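Hydrazine synthase subunit gamma (Candidatus Kuenenia stuttgartiensis, PDB 5C2V) catalyses the first half-reaction of hydrazine synthesis, the three-electron reduction of nitric oxide to hydroxylamine, as a diheme c-type subunit of the hydrazine synthase complex. Local coordinates at residues T169-R174 against L304-E309; K177-E180 against G185-E188; E188-D193 against D291-T296. All coordinates share one frame; numbering follows the deposited sequence.

Interaction 1: T169-R174 against L304-E309; sequences TEAQKR and LQDLVE
Arg174 and Asp306 supply the charged part of this contact, a salt bridge between the first turns of one helix and the middle of another. A single nitrogen does the gripping: Arg174 NH1 lies 2.7 Å from Asp306 OD1 and donates a fairly straight hydrogen bond of 3.0 Å to Asp306 OD2. The donor reaches OD2 on its syn side, somewhat out of the carboxylate plane, while the oxygen stays close to the guanidinium plane. The two flat groups are turned 59° against each other, and NH1 alone makes the bridge. A bend at the third torsion of Arg174 (chi3 -61°) swings the guanidinium back over its own helix, so that one face is flanked by Glu170 O and Ala171 CA, both toward its rim. Asp306 OD1 has a second, weak donor in Gln302 NE2.

The axes of 170-174 and 304-309 approach to 7.4 Å and run at 107° to each other. Such a near-perpendicular crossing of the first and last helices is the signature of the cytochrome c fold, here in the lobe that carries heme 2.

Van der Waals contacts at the crossing are few and set carbon against oxygen. The backbones come close at Ala171, whose CB stands 4.1 Å from Asp306 OD1, consistent with its small size. On the next residue, Gln172 CG rests 3.5 Å from the backbone oxygen Glu309 O, and its amide passes on toward Phe161, whose carbonyl accepts from NE2.

Capping bonds fix the start of helix 170-179. Thr169, at the N-cap, accepts through OG1 from Gln172 N at 3.2 Å. Reciprocally, Thr169 N donates to Gln172 OE1, likewise at 3.2 Å and from above the carbonyl plane, completing a capping box.

Interaction 2: K177-E180 against G185-E188; sequences KIFE and GCLE. With HEC (heme c), chain B.
The methylene of Cys186 sits squarely over one face of the Phe179 ring, CB standing 3.5 Å from the ring centroid and only 14° off its normal, a CH-pi contact. The sulfur follows at a slant: Cys186 SG is 4.4 Å from the same centroid, in an oblique sulfur-aromatic contact, before it reaches on to the heme. Phe179 has CG anti to its backbone N (chi1 -176°), which carries the ring off the end of helix 170-179 and brings this face against the cysteine.

Cys186 is the first cysteine of the CXXCH heme-attachment motif, and its SG is joined to the heme vinyl-derived carbon CAB by a thioether of 1.8 Å. Phe179 thus packs directly on the covalent link of heme 2, at the turn where the first helix of the cytochrome c lobe leads into the heme-binding loop. Tyr310 meets Phe179 edge-to-face from helix 301-312, and Leu261 and Phe201 also touch the ring.

Leu187 comes in at the ring edge instead, with CD2 3.7 Å from Phe179 CE2 and near the ring plane. Its other methyl, CD1, touches both CB and CG of Glu180, at 3.6 Å from CB. Beyond CG the glutamate chain runs extended and carries the carboxylate away, where OE1 has a weak hydrogen bond with Gln176 NE2.

Interaction 3: E188-D193 against D291-T296; sequences ECHPGD and DMHGRT. With HEC (heme c), chain B.
The imidazole rings of His190 and His293 stand on opposite faces of heme c, each nearly upright on the porphyrin and presenting its NE2 edge to the iron. Heme C4B lies over one face of the His293 ring, and each ring has the other histidine's NE2 at its edge, near its plane. This is bis-histidine ligation, with His190 the closing residue of the CXXCH motif and His293 arriving from a loop about a hundred residues later. The ring planes are roughly perpendicular: that of His190 points along the meso carbon CHC, that of His293 along the neighbouring CHD. His293 CG lies anti to the backbone N (chi1 -171°) and His190 CG beside its own (chi1 -67°), which brings each NE2 to the iron. His190 NE2 binds the iron at 2.2 Å and His293 NE2 at 2.0 Å, almost in line through the metal, leaving the nitrogens 4.2 Å apart.

His190 ND1 is hydrogen-bonded to Phe201 O and His293 ND1 to Thr282 O, bonds that fix the ring rotations. With both axial positions occupied by protein, the site is consistent with the electron-transfer role proposed for heme 2.

At the porphyrin margin, Cys189 SG is joined to heme CAC by the second thioether. Gly294 CA lies 3.7 Å from the heme carbon CBB. Thr296 reaches the same CBB with its methyl CG2, at 3.8 Å.

The three contacts step from the outside of the heme 2 lobe to its metal. Interactions 1 and 2 are both partly buried, but the first rests mainly on one salt bridge with sparse packing at the helix crossing, whereas the second is apolar and aromatic; interaction 3 is buried and joins its two loops through iron rather than through direct packing. Helix 170-179 serves the first two, with its start crossing helix 301-312 and its end meeting the heme-binding loop. Leu307 ties them together, packing on Ile178 and Phe179. Interactions 2 and 3 share Glu188 and the same heme, their cysteines and histidine coming from one CXXCH sequence, and Phe179 also packs on His190.

Interaction 1: T169-R174 against L304-E309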
# COMPACT_ATOMS: atom_id res chain seq x y z
N THR C 169 -16.08 58.71 46.99
CA THR C 169 -15.10 59.74 46.68
C THR C 169 -15.85 60.90 46.03
O THR C 169 -17.05 60.79 45.77
CB THR C 169 -13.99 59.21 45.75
OG1 THR C 169 -14.53 58.98 44.45
CG2 THR C 169 -13.43 57.89 46.29
N GLU C 170 -15.16 62.01 45.74
CA GLU C 170 -15.81 63.19 45.16
C GLU C 170 -15.95 63.07 43.64
O GLU C 170 -16.73 63.81 43.02
CB GLU C 170 -15.05 64.47 45.52
CG GLU C 170 -13.61 64.32 45.98
CD GLU C 170 -13.19 65.51 46.84
OE1 GLU C 170 -13.29 66.66 46.34
OE2 GLU C 170 -12.80 65.31 48.00
N ALA C 171 -15.21 62.14 43.06
CA ALA C 171 -15.38 61.80 41.66
C ALA C 171 -16.65 60.98 41.51
O ALA C 171 -17.45 61.20 40.60
CB ALA C 171 -14.17 61.05 41.14
N GLN C 172 -16.81 60.02 42.42
CA GLN C 172 -17.99 59.18 42.46
C GLN C 172 -19.23 59.98 42.86
O GLN C 172 -20.32 59.78 42.31
CB GLN C 172 -17.77 58.01 43.43
CG GLN C 172 -16.67 57.06 42.99
CD GLN C 172 -16.24 56.11 44.09
OE1 GLN C 172 -16.79 56.12 45.19
NE2 GLN C 172 -15.24 55.28 43.80
N LYS C 173 -19.07 60.88 43.83
CA LYS C 173 -20.14 61.79 44.21
C LYS C 173 -20.51 62.69 43.04
O LYS C 173 -21.68 63.00 42.83
CB LYS C 173 -19.74 62.65 45.41
CG LYS C 173 -19.76 61.93 46.75
CD LYS C 173 -19.42 62.88 47.88
CE LYS C 173 -18.48 62.24 48.89
NZ LYS C 173 -17.28 63.08 49.15
N ARG C 174 -19.50 63.11 42.28
CA ARG C 174 -19.72 63.93 41.10
C ARG C 174 -20.51 63.16 40.05
O ARG C 174 -21.39 63.72 39.38
CB ARG C 174 -18.38 64.39 40.51
CG ARG C 174 -18.29 65.89 40.29
CD ARG C 174 -16.91 66.30 39.79
NE ARG C 174 -15.84 65.97 40.73
CZ ARG C 174 -14.85 65.12 40.46
NH1 ARG C 174 -14.78 64.52 39.29
NH2 ARG C 174 -13.92 64.88 41.38
N LEU C 304 -18.75 62.13 31.72
CA LEU C 304 -18.83 60.72 31.36
C LEU C 304 -17.88 59.87 32.20
O LEU C 304 -18.23 58.78 32.65
CB LEU C 304 -18.53 60.54 29.87
CG LEU C 304 -19.41 61.36 28.93
CD1 LEU C 304 -18.83 61.42 27.53
CD2 LEU C 304 -20.83 60.80 28.90
N GLN C 305 -16.67 60.40 32.42
CA GLN C 305 -15.67 59.72 33.23
C GLN C 305 -16.12 59.63 34.69
O GLN C 305 -15.93 58.60 35.34
CB GLN C 305 -14.32 60.44 33.14
CG GLN C 305 -13.67 60.38 31.77
CD GLN C 305 -12.36 61.15 31.71
OE1 GLN C 305 -11.90 61.69 32.71
NE2 GLN C 305 -11.76 61.21 30.52
N ASP C 306 -16.71 60.71 35.19
CA ASP C 306 -17.27 60.70 36.54
C ASP C 306 -18.37 59.65 36.66
O ASP C 306 -18.44 58.92 37.66
CB ASP C 306 -17.82 62.07 36.92
CG ASP C 306 -16.73 63.05 37.29
OD1 ASP C 306 -15.63 62.60 37.67
OD2 ASP C 306 -16.98 64.27 37.21
N LEU C 307 -19.22 59.58 35.65
CA LEU C 307 -20.30 58.59 35.61
C LEU C 307 -19.74 57.18 35.63
O LEU C 307 -20.27 56.29 36.31
CB LEU C 307 -21.17 58.81 34.37
CG LEU C 307 -22.41 57.92 34.23
CD1 LEU C 307 -23.22 57.92 35.51
CD2 LEU C 307 -23.27 58.40 33.06
N VAL C 308 -18.65 56.97 34.89
CA VAL C 308 -17.96 55.69 34.88
C VAL C 308 -17.43 55.36 36.27
O VAL C 308 -17.57 54.23 36.74
CB VAL C 308 -16.78 55.69 33.87
CG1 VAL C 308 -15.85 54.52 34.12
CG2 VAL C 308 -17.31 55.67 32.45
N GLU C 309 -16.84 56.35 36.94
CA GLU C 309 -16.32 56.16 38.29
C GLU C 309 -17.42 55.81 39.28
O GLU C 309 -17.21 55.01 40.19
CB GLU C 309 -15.58 57.42 38.75
CG GLU C 309 -14.21 57.60 38.12
CD GLU C 309 -13.22 56.53 38.56
OE1 GLU C 309 -13.41 55.95 39.65
OE2 GLU C 309 -12.25 56.28 37.81

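Interaction 2: K177-E180 against G185-E188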
# COMPACT_ATOMS: atom_id res chain seq x y z
N LYS C 177 -24.54 62.52 40.61
CA LYS C 177 -25.46 63.57 40.19
C LYS C 177 -25.83 63.42 38.72
O LYS C 177 -26.97 63.67 38.33
CB LYS C 177 -24.85 64.95 40.45
CG LYS C 177 -24.75 65.31 41.92
CD LYS C 177 -24.19 66.71 42.10
CE LYS C 177 -22.74 66.79 41.66
NZ LYS C 177 -21.87 65.96 42.54
N ILE C 178 -24.86 63.02 37.90
CA ILE C 178 -25.10 62.78 36.48
C ILE C 178 -25.99 61.55 36.31
O ILE C 178 -26.91 61.55 35.49
CB ILE C 178 -23.77 62.59 35.70
CG1 ILE C 178 -23.15 63.94 35.35
CG2 ILE C 178 -24.00 61.80 34.43
CD1 ILE C 178 -22.44 64.62 36.50
N PHE C 179 -25.71 60.52 37.10
CA PHE C 179 -26.49 59.28 37.07
C PHE C 179 -27.96 59.54 37.40
O PHE C 179 -28.86 59.03 36.73
CB PHE C 179 -25.90 58.27 38.06
CG PHE C 179 -26.58 56.93 38.04
CD1 PHE C 179 -26.16 55.93 37.18
CD2 PHE C 179 -27.63 56.65 38.90
CE1 PHE C 179 -26.78 54.70 37.16
CE2 PHE C 179 -28.25 55.42 38.89
CZ PHE C 179 -27.83 54.44 38.02
N GLU C 180 -28.20 60.33 38.44
CA GLU C 180 -29.55 60.54 38.95
C GLU C 180 -30.23 61.76 38.32
O GLU C 180 -31.35 62.11 38.68
CB GLU C 180 -29.52 60.69 40.47
CG GLU C 180 -29.04 59.43 41.18
CD GLU C 180 -28.72 59.67 42.63
OE1 GLU C 180 -28.69 58.69 43.41
OE2 GLU C 180 -28.49 60.84 43.00
N GLY C 185 -31.50 60.23 33.09
CA GLY C 185 -32.53 59.24 33.34
C GLY C 185 -32.07 57.81 33.54
O GLY C 185 -32.68 56.88 33.02
N CYS C 186 -30.99 57.62 34.29
CA CYS C 186 -30.51 56.28 34.59
C CYS C 186 -31.39 55.60 35.64
O CYS C 186 -31.54 54.38 35.64
CB CYS C 186 -29.05 56.32 35.07
SG CYS C 186 -27.87 56.98 33.88
N LEU C 187 -31.96 56.41 36.53
CA LEU C 187 -32.78 55.90 37.63
C LEU C 187 -34.06 55.23 37.15
O LEU C 187 -34.67 54.46 37.89
CB LEU C 187 -33.13 57.03 38.59
CG LEU C 187 -32.02 57.53 39.52
CD1 LEU C 187 -32.54 58.65 40.39
CD2 LEU C 187 -31.49 56.38 40.36
N GLU C 188 -34.47 55.53 35.92
CA GLU C 188 -35.71 54.99 35.38
C GLU C 188 -35.66 53.47 35.31
O GLU C 188 -36.51 52.79 35.89
CB GLU C 188 -35.98 55.60 34.00
CG GLU C 188 -35.83 57.11 33.97
CD GLU C 188 -36.25 57.72 32.64
OE1 GLU C 188 -37.25 58.48 32.62
OE2 GLU C 188 -35.58 57.46 31.62
FE HEC B . -28.79 50.58 31.53
CHA HEC B . -27.45 47.53 30.70
CHB HEC B . -25.80 51.53 32.90
CHC HEC B . -29.90 53.84 31.70
CHD HEC B . -31.89 49.58 30.53
NA HEC B . -26.95 49.70 31.74
C1A HEC B . -26.63 48.41 31.37
C2A HEC B . -25.27 48.16 31.81
C3A HEC B . -24.81 49.26 32.42
C4A HEC B . -25.86 50.26 32.38
CMA HEC B . -23.41 49.43 33.04
CAA HEC B . -24.49 46.84 31.62
CBA HEC B . -25.11 45.75 32.48
CGA HEC B . -24.51 44.41 32.13
O1A HEC B . -24.68 43.44 32.91
O2A HEC B . -23.84 44.31 31.06
NB HEC B . -28.02 52.36 32.25
C1B HEC B . -26.71 52.54 32.63
C2B HEC B . -26.45 53.96 32.69
C3B HEC B . -27.58 54.60 32.36
C4B HEC B . -28.60 53.60 32.08
CMB HEC B . -25.10 54.60 33.07
CAB HEC B . -27.80 56.13 32.28
CBB HEC B . -27.05 56.72 31.07
NC HEC B . -30.57 51.54 31.18
C1C HEC B . -30.82 52.89 31.30
C2C HEC B . -32.17 53.14 30.83
C3C HEC B . -32.75 51.95 30.62
C4C HEC B . -31.73 50.93 30.76
CMC HEC B . -32.90 54.50 30.95
CAC HEC B . -34.21 51.71 30.18
CBC HEC B . -34.44 52.24 28.75
ND HEC B . -29.57 48.79 30.79
C1D HEC B . -30.87 48.68 30.30
C2D HEC B . -30.97 47.47 29.51
C3D HEC B . -29.57 46.84 29.57
C4D HEC B . -28.78 47.72 30.38
CMD HEC B . -32.22 46.94 28.76
CAD HEC B . -29.10 45.53 28.89
CBD HEC B . -29.12 45.71 27.38
CGD HEC B . -28.38 44.58 26.72
O1D HEC B . -28.24 44.60 25.47
O2D HEC B . -27.93 43.66 27.45

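Interaction 3: E188-D193 against D291-T296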
# COMPACT_ATOMS: atom_id res chain seq x y z
N GLU C 188 -34.47 55.53 35.92
CA GLU C 188 -35.71 54.99 35.38
C GLU C 188 -35.66 53.47 35.31
O GLU C 188 -36.51 52.79 35.89
CB GLU C 188 -35.98 55.60 34.00
CG GLU C 188 -35.83 57.11 33.97
CD GLU C 188 -36.25 57.72 32.64
OE1 GLU C 188 -37.25 58.48 32.62
OE2 GLU C 188 -35.58 57.46 31.62
N CYS C 189 -34.68 52.93 34.59
CA CYS C 189 -34.51 51.48 34.50
C CYS C 189 -33.51 50.92 35.52
O CYS C 189 -33.43 49.70 35.70
CB CYS C 189 -34.07 51.09 33.09
SG CYS C 189 -35.17 51.66 31.78
N HIS C 190 -32.77 51.79 36.20
CA HIS C 190 -31.78 51.35 37.18
C HIS C 190 -31.96 52.04 38.54
O HIS C 190 -31.08 52.77 38.98
CB HIS C 190 -30.36 51.60 36.67
CG HIS C 190 -29.98 50.77 35.48
ND1 HIS C 190 -29.76 49.41 35.56
CD2 HIS C 190 -29.75 51.11 34.19
CE1 HIS C 190 -29.43 48.95 34.37
NE2 HIS C 190 -29.41 49.97 33.52
N PRO C 191 -33.11 51.81 39.20
CA PRO C 191 -33.39 52.45 40.49
C PRO C 191 -32.54 51.89 41.62
O PRO C 191 -32.44 50.68 41.76
CB PRO C 191 -34.88 52.15 40.72
CG PRO C 191 -35.30 51.21 39.59
CD PRO C 191 -34.06 50.72 38.93
N GLY C 192 -31.97 52.77 42.45
CA GLY C 192 -31.17 52.31 43.57
C GLY C 192 -30.38 53.41 44.27
O GLY C 192 -30.23 54.51 43.74
N ASP C 193 -29.88 53.10 45.46
CA ASP C 193 -29.08 54.05 46.23
C ASP C 193 -27.77 53.39 46.65
O ASP C 193 -27.76 52.21 47.03
CB ASP C 193 -29.87 54.53 47.45
CG ASP C 193 -29.41 55.89 47.94
OD1 ASP C 193 -29.88 56.91 47.40
OD2 ASP C 193 -28.58 55.93 48.88
N ASP C 291 -28.87 57.83 22.19
CA ASP C 291 -29.73 58.20 23.31
C ASP C 291 -30.83 57.17 23.58
O ASP C 291 -31.84 57.49 24.22
CB ASP C 291 -30.37 59.57 23.08
CG ASP C 291 -29.35 60.70 23.15
OD1 ASP C 291 -28.37 60.57 23.91
OD2 ASP C 291 -29.54 61.71 22.45
N MET C 292 -30.64 55.95 23.11
CA MET C 292 -31.60 54.88 23.39
C MET C 292 -31.29 54.22 24.72
O MET C 292 -32.17 53.61 25.34
CB MET C 292 -31.60 53.86 22.25
CG MET C 292 -32.39 54.30 21.03
SD MET C 292 -34.15 54.49 21.39
CE MET C 292 -34.75 55.11 19.82
N HIS C 293 -30.04 54.33 25.16
CA HIS C 293 -29.68 53.95 26.52
C HIS C 293 -29.21 55.21 27.24
O HIS C 293 -28.07 55.65 27.05
CB HIS C 293 -28.58 52.88 26.48
CG HIS C 293 -28.27 52.26 27.81
ND1 HIS C 293 -27.01 52.33 28.38
CD2 HIS C 293 -29.03 51.55 28.66
CE1 HIS C 293 -27.03 51.69 29.53
NE2 HIS C 293 -28.24 51.21 29.73
N GLY C 294 -30.08 55.78 28.07
CA GLY C 294 -29.85 57.08 28.68
C GLY C 294 -29.84 58.18 27.63
O GLY C 294 -29.76 57.88 26.44
N ARG C 295 -29.89 59.44 28.03
CA ARG C 295 -29.57 60.48 27.06
C ARG C 295 -28.25 61.10 27.48
O ARG C 295 -28.19 61.96 28.36
CB ARG C 295 -30.67 61.53 27.00
N THR C 296 -27.19 60.64 26.82
CA THR C 296 -25.83 61.07 27.14
C THR C 296 -25.19 62.01 26.12
O THR C 296 -24.06 62.46 26.32
CB THR C 296 -24.93 59.85 27.34
OG1 THR C 296 -24.98 59.02 26.17
CG2 THR C 296 -25.42 59.05 28.54
FE HEC B . -28.79 50.58 31.53
CHA HEC B . -27.45 47.53 30.70
CHB HEC B . -25.80 51.53 32.90
CHC HEC B . -29.90 53.84 31.70
CHD HEC B . -31.89 49.58 30.53
NA HEC B . -26.95 49.70 31.74
C1A HEC B . -26.63 48.41 31.37
C2A HEC B . -25.27 48.16 31.81
C3A HEC B . -24.81 49.26 32.42
C4A HEC B . -25.86 50.26 32.38
CMA HEC B . -23.41 49.43 33.04
CAA HEC B . -24.49 46.84 31.62
CBA HEC B . -25.11 45.75 32.48
CGA HEC B . -24.51 44.41 32.13
O1A HEC B . -24.68 43.44 32.91
O2A HEC B . -23.84 44.31 31.06
NB HEC B . -28.02 52.36 32.25
C1B HEC B . -26.71 52.54 32.63
C2B HEC B . -26.45 53.96 32.69
C3B HEC B . -27.58 54.60 32.36
C4B HEC B . -28.60 53.60 32.08
CMB HEC B . -25.10 54.60 33.07
CAB HEC B . -27.80 56.13 32.28
CBB HEC B . -27.05 56.72 31.07
NC HEC B . -30.57 51.54 31.18
C1C HEC B . -30.82 52.89 31.30
C2C HEC B . -32.17 53.14 30.83
C3C HEC B . -32.75 51.95 30.62
C4C HEC B . -31.73 50.93 30.76
CMC HEC B . -32.90 54.50 30.95
CAC HEC B . -34.21 51.71 30.18
CBC HEC B . -34.44 52.24 28.75
ND HEC B . -29.57 48.79 30.79
C1D HEC B . -30.87 48.68 30.30
C2D HEC B . -30.97 47.47 29.51
C3D HEC B . -29.57 46.84 29.57
C4D HEC B . -28.78 47.72 30.38
CMD HEC B . -32.22 46.94 28.76
CAD HEC B . -29.10 45.53 28.89
CBD HEC B . -29.12 45.71 27.38
CGD HEC B . -28.38 44.58 26.72
O1D HEC B . -28.24 44.60 25.47
O2D HEC B . -27.93 43.66 27.45